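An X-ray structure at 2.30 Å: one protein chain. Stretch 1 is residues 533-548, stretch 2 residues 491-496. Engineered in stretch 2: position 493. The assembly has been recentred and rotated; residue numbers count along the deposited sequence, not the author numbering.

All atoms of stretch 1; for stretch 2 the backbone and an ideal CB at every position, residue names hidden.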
# COMPACT_ATOMS: atom_id res chain seq x y z
N PRO A 533 -12.91 5.87 -24.15
CA PRO A 533 -14.10 6.51 -24.74
C PRO A 533 -15.09 5.53 -25.39
O PRO A 533 -16.31 5.67 -25.23
CB PRO A 533 -13.51 7.45 -25.79
CG PRO A 533 -12.13 7.73 -25.33
CD PRO A 533 -11.67 6.57 -24.52
N ASN A 534 -14.56 4.54 -26.10
CA ASN A 534 -15.38 3.52 -26.74
C ASN A 534 -16.30 2.77 -25.77
O ASN A 534 -17.29 2.17 -26.19
CB ASN A 534 -14.50 2.53 -27.50
CG ASN A 534 -13.46 1.89 -26.62
OD1 ASN A 534 -12.44 2.51 -26.30
ND2 ASN A 534 -13.69 0.65 -26.23
N ASN A 535 -15.97 2.80 -24.48
CA ASN A 535 -16.79 2.13 -23.48
C ASN A 535 -18.17 2.77 -23.36
O ASN A 535 -19.12 2.13 -22.90
CB ASN A 535 -16.10 2.13 -22.11
CG ASN A 535 -14.83 1.30 -22.10
OD1 ASN A 535 -13.99 1.46 -21.22
ND2 ASN A 535 -14.68 0.43 -23.10
N LEU A 536 -18.30 4.02 -23.76
CA LEU A 536 -19.62 4.63 -23.70
C LEU A 536 -20.53 4.05 -24.78
O LEU A 536 -21.74 4.21 -24.73
CB LEU A 536 -19.55 6.15 -23.83
CG LEU A 536 -19.22 6.89 -22.53
CD1 LEU A 536 -19.21 8.40 -22.77
CD2 LEU A 536 -20.19 6.52 -21.43
N LYS A 537 -19.93 3.32 -25.74
CA LYS A 537 -20.71 2.66 -26.78
C LYS A 537 -20.77 1.12 -26.65
O LYS A 537 -21.79 0.52 -26.97
CB LYS A 537 -20.14 3.02 -28.16
CG LYS A 537 -20.24 4.50 -28.52
CD LYS A 537 -21.68 4.95 -28.72
CE LYS A 537 -21.75 6.41 -29.15
NZ LYS A 537 -21.34 7.33 -28.05
N ASP A 538 -19.69 0.49 -26.20
CA ASP A 538 -19.62 -0.98 -26.20
C ASP A 538 -19.71 -1.62 -24.82
O ASP A 538 -19.48 -2.82 -24.66
CB ASP A 538 -18.35 -1.46 -26.92
CG ASP A 538 -17.07 -0.90 -26.31
OD1 ASP A 538 -17.04 -0.62 -25.09
OD2 ASP A 538 -16.09 -0.74 -27.07
N VAL A 539 -20.06 -0.82 -23.82
CA VAL A 539 -20.26 -1.32 -22.47
C VAL A 539 -21.70 -1.04 -22.04
O VAL A 539 -22.20 0.06 -22.24
CB VAL A 539 -19.28 -0.67 -21.47
CG1 VAL A 539 -19.57 -1.11 -20.04
CG2 VAL A 539 -17.84 -1.01 -21.86
N PRO A 540 -22.38 -2.06 -21.48
CA PRO A 540 -23.75 -1.93 -20.96
C PRO A 540 -23.90 -0.68 -20.10
O PRO A 540 -23.04 -0.42 -19.26
CB PRO A 540 -23.93 -3.19 -20.12
CG PRO A 540 -23.04 -4.20 -20.76
CD PRO A 540 -21.87 -3.44 -21.34
N ALA A 541 -24.99 0.05 -20.30
CA ALA A 541 -25.17 1.38 -19.72
C ALA A 541 -25.09 1.38 -18.20
O ALA A 541 -24.64 2.35 -17.61
CB ALA A 541 -26.50 1.97 -20.18
N VAL A 542 -25.52 0.30 -17.57
CA VAL A 542 -25.53 0.24 -16.11
C VAL A 542 -24.11 0.31 -15.53
O VAL A 542 -23.90 0.89 -14.46
CB VAL A 542 -26.27 -1.02 -15.61
CG1 VAL A 542 -27.72 -0.99 -16.04
CG2 VAL A 542 -25.59 -2.29 -16.11
N CYS A 543 -23.15 -0.26 -16.25
CA CYS A 543 -21.75 -0.21 -15.81
C CYS A 543 -21.20 1.21 -15.86
O CYS A 543 -20.63 1.71 -14.89
CB CYS A 543 -20.89 -1.14 -16.66
SG CYS A 543 -21.30 -2.90 -16.49
N MET A 544 -21.39 1.87 -16.99
CA MET A 544 -20.87 3.22 -17.16
C MET A 544 -21.58 4.20 -16.24
O MET A 544 -20.98 5.17 -15.75
CB MET A 544 -20.99 3.65 -18.62
CG MET A 544 -20.25 2.71 -19.55
SD MET A 544 -18.53 2.55 -19.05
CE MET A 544 -17.94 4.23 -19.35
N ASP A 545 -22.86 3.93 -16.00
CA ASP A 545 -23.66 4.71 -15.06
C ASP A 545 -23.10 4.58 -13.66
O ASP A 545 -22.97 5.57 -12.95
CB ASP A 545 -25.13 4.28 -15.08
CG ASP A 545 -25.89 4.83 -16.28
OD1 ASP A 545 -25.52 5.92 -16.77
OD2 ASP A 545 -26.86 4.18 -16.73
N PHE A 546 -22.77 3.35 -13.26
CA PHE A 546 -22.13 3.16 -11.97
C PHE A 546 -20.82 3.95 -11.90
O PHE A 546 -20.58 4.68 -10.93
CB PHE A 546 -21.84 1.69 -11.69
CG PHE A 546 -20.97 1.47 -10.48
CD1 PHE A 546 -21.52 1.45 -9.21
CD2 PHE A 546 -19.59 1.33 -10.60
CE1 PHE A 546 -20.73 1.27 -8.09
CE2 PHE A 546 -18.80 1.15 -9.48
CZ PHE A 546 -19.36 1.12 -8.23
N MET A 547 -19.98 3.79 -12.92
CA MET A 547 -18.66 4.42 -12.92
C MET A 547 -18.77 5.94 -12.84
O MET A 547 -17.85 6.61 -12.38
CB MET A 547 -17.85 4.00 -14.15
CG MET A 547 -17.40 2.55 -14.09
SD MET A 547 -16.51 2.20 -12.56
CE MET A 547 -15.06 3.23 -12.76
N LYS A 548 -19.90 6.47 -13.31
CA LYS A 548 -20.15 7.90 -13.16
C LYS A 548 -20.33 8.32 -11.69
O LYS A 548 -20.08 9.48 -11.34
CB LYS A 548 -21.37 8.31 -13.98
CG LYS A 548 -21.04 8.58 -15.44
CD LYS A 548 -22.29 8.51 -16.32
CE LYS A 548 -22.15 9.40 -17.55
NZ LYS A 548 -22.18 8.63 -18.82
N UNK A 491 -7.28 0.00 -12.10
CA UNK A 491 -8.25 -1.05 -12.36
C UNK A 491 -9.52 -0.64 -13.10
O UNK A 491 -9.62 0.47 -13.63
CB UNK A 491 -8.65 -1.68 -11.02
N UNK A 492 -10.47 -1.57 -13.13
CA UNK A 492 -11.74 -1.43 -13.85
C UNK A 492 -11.52 -1.36 -15.35
O UNK A 492 -11.60 -0.29 -15.96
CB UNK A 492 -12.49 -0.18 -13.38
N UNK A 493 -11.22 -2.51 -15.94
CA UNK A 493 -11.13 -2.64 -17.39
C UNK A 493 -12.47 -3.15 -17.91
O UNK A 493 -12.84 -4.29 -17.66
CB UNK A 493 -9.99 -3.58 -17.79
N UNK A 494 -13.18 -2.30 -18.63
CA UNK A 494 -14.49 -2.69 -19.14
C UNK A 494 -14.38 -3.14 -20.59
O UNK A 494 -15.29 -3.77 -21.12
CB UNK A 494 -15.48 -1.53 -19.01
N UNK A 495 -13.24 -2.84 -21.22
CA UNK A 495 -12.86 -3.47 -22.48
C UNK A 495 -12.78 -5.00 -22.33
O UNK A 495 -12.39 -5.50 -21.28
CB UNK A 495 -11.52 -2.91 -22.96
N UNK A 496 -13.15 -5.72 -23.38
CA UNK A 496 -13.01 -7.18 -23.37
C UNK A 496 -11.66 -7.58 -23.92
O UNK A 496 -11.10 -8.61 -23.55
CB UNK A 496 -14.13 -7.84 -24.18

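Position 491 offers little evidence: no atom of stretch 1 lies within 5.5 Å of its ideal CB, and phi/psi of -79/-170 is open to most residues. The deposited residue is Gly491, which makes no contact with stretch 1.

At position 492 the CA-to-CB bond points toward stretch 1, and the ideal CB stands 4.3 Å from Met547 CE. Phi/psi of 66/75 is left-handed, a region that favours glycine and is less comfortable for residues with a CB. The methionine thioether invites a small or medium apolar side chain. The residue is Cys492; with chi1 at -166° (t), its SG comes 3.6 Å from Met547 SD, an apolar contact.

The bond at position 493 points away, and the ideal CB has nothing of stretch 1 within 5.5 Å, so stretch 1 sets no preference. The residue is Leu493, an engineered substitution, whose side chain comes no nearer than Leu493 CB to Asn535 OD1, 7.3 Å.

Position 494 is the best determined. Its CB points toward stretch 1, with the ideal CB 3.7 Å from Val539 CG2, 4.0 Å from Asn535 OD1 and 5.1 Å from Met544 SD. Cys543 and Met547 extend this largely apolar surface along the following helix, so leucine, isoleucine or methionine would all be reasonable. Leu494 is found, in the m,t rotamer, with 99 Å² covered by stretch 1. Its CD1 reaches the helix, 3.6 Å from Met544 SD, 4.2 Å from Cys543 CB and 4.3 Å from Met547 CG, while its CB packs 3.8 Å from Val539 CG2. The backbone joins in through water 1, which accepts from Leu494 N (2.9 Å) and donates to Asn535 OD1 (2.5 Å).

At position 495 the bond runs sideways, but two amides lie ahead: the ideal CB is 4.6 Å from Asn535 ND2 and 5.3 Å from Asn534 ND2. Both nitrogens are donors; each amide already gives one hydrogen to Asp538 and has its second one left for an acceptor at 495. Asparagine or aspartate would suit, perhaps glutamine. The residue is Asn495. Its OD1 accepts from Asn535 ND2 (2.7 Å, 156°) and Asn534 ND2 (3.0 Å, 148°), bringing the two amides together on one oxygen. On its other amide atom, Asn495 ND2 donates to water 3 (3.1 Å), which in turn donates to Asn534 OD1 (2.5 Å).

Position 496 has no stretch 1 atom within 5.5 Å of its ideal CB and a sideways bond, so many polar or flexible residues would fit. Lys496 occupies it, and its side chain comes no nearer than Lys496 CE to Asp538 O, 5.3 Å.

Stretch 2, residues 491-496: GCLLNK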
# COMPACT_ATOMS: atom_id res chain seq x y z
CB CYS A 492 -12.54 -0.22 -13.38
SG CYS A 492 -14.26 -0.27 -13.96
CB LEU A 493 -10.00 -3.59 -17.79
CG LEU A 493 -8.58 -3.04 -17.63
CD1 LEU A 493 -7.65 -4.09 -17.04
CD2 LEU A 493 -8.05 -2.57 -18.97
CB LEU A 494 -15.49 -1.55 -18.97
CG LEU A 494 -15.85 -1.29 -17.50
CD1 LEU A 494 -16.86 -0.18 -17.35
CD2 LEU A 494 -16.38 -2.57 -16.88
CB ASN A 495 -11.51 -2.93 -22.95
CG ASN A 495 -11.64 -1.77 -23.92
OD1 ASN A 495 -12.65 -1.06 -23.93
ND2 ASN A 495 -10.61 -1.54 -24.71
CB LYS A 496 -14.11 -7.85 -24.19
CG LYS A 496 -15.51 -7.70 -23.64
CD LYS A 496 -16.51 -8.14 -24.69
CE LYS A 496 -17.93 -7.89 -24.23
NZ LYS A 496 -18.33 -8.93 -23.23
O HOH W 1 -12.26 -0.06 -20.28
O HOH W 2 -16.54 -3.61 -24.08
O HOH W 3 -10.30 1.13 -26.19
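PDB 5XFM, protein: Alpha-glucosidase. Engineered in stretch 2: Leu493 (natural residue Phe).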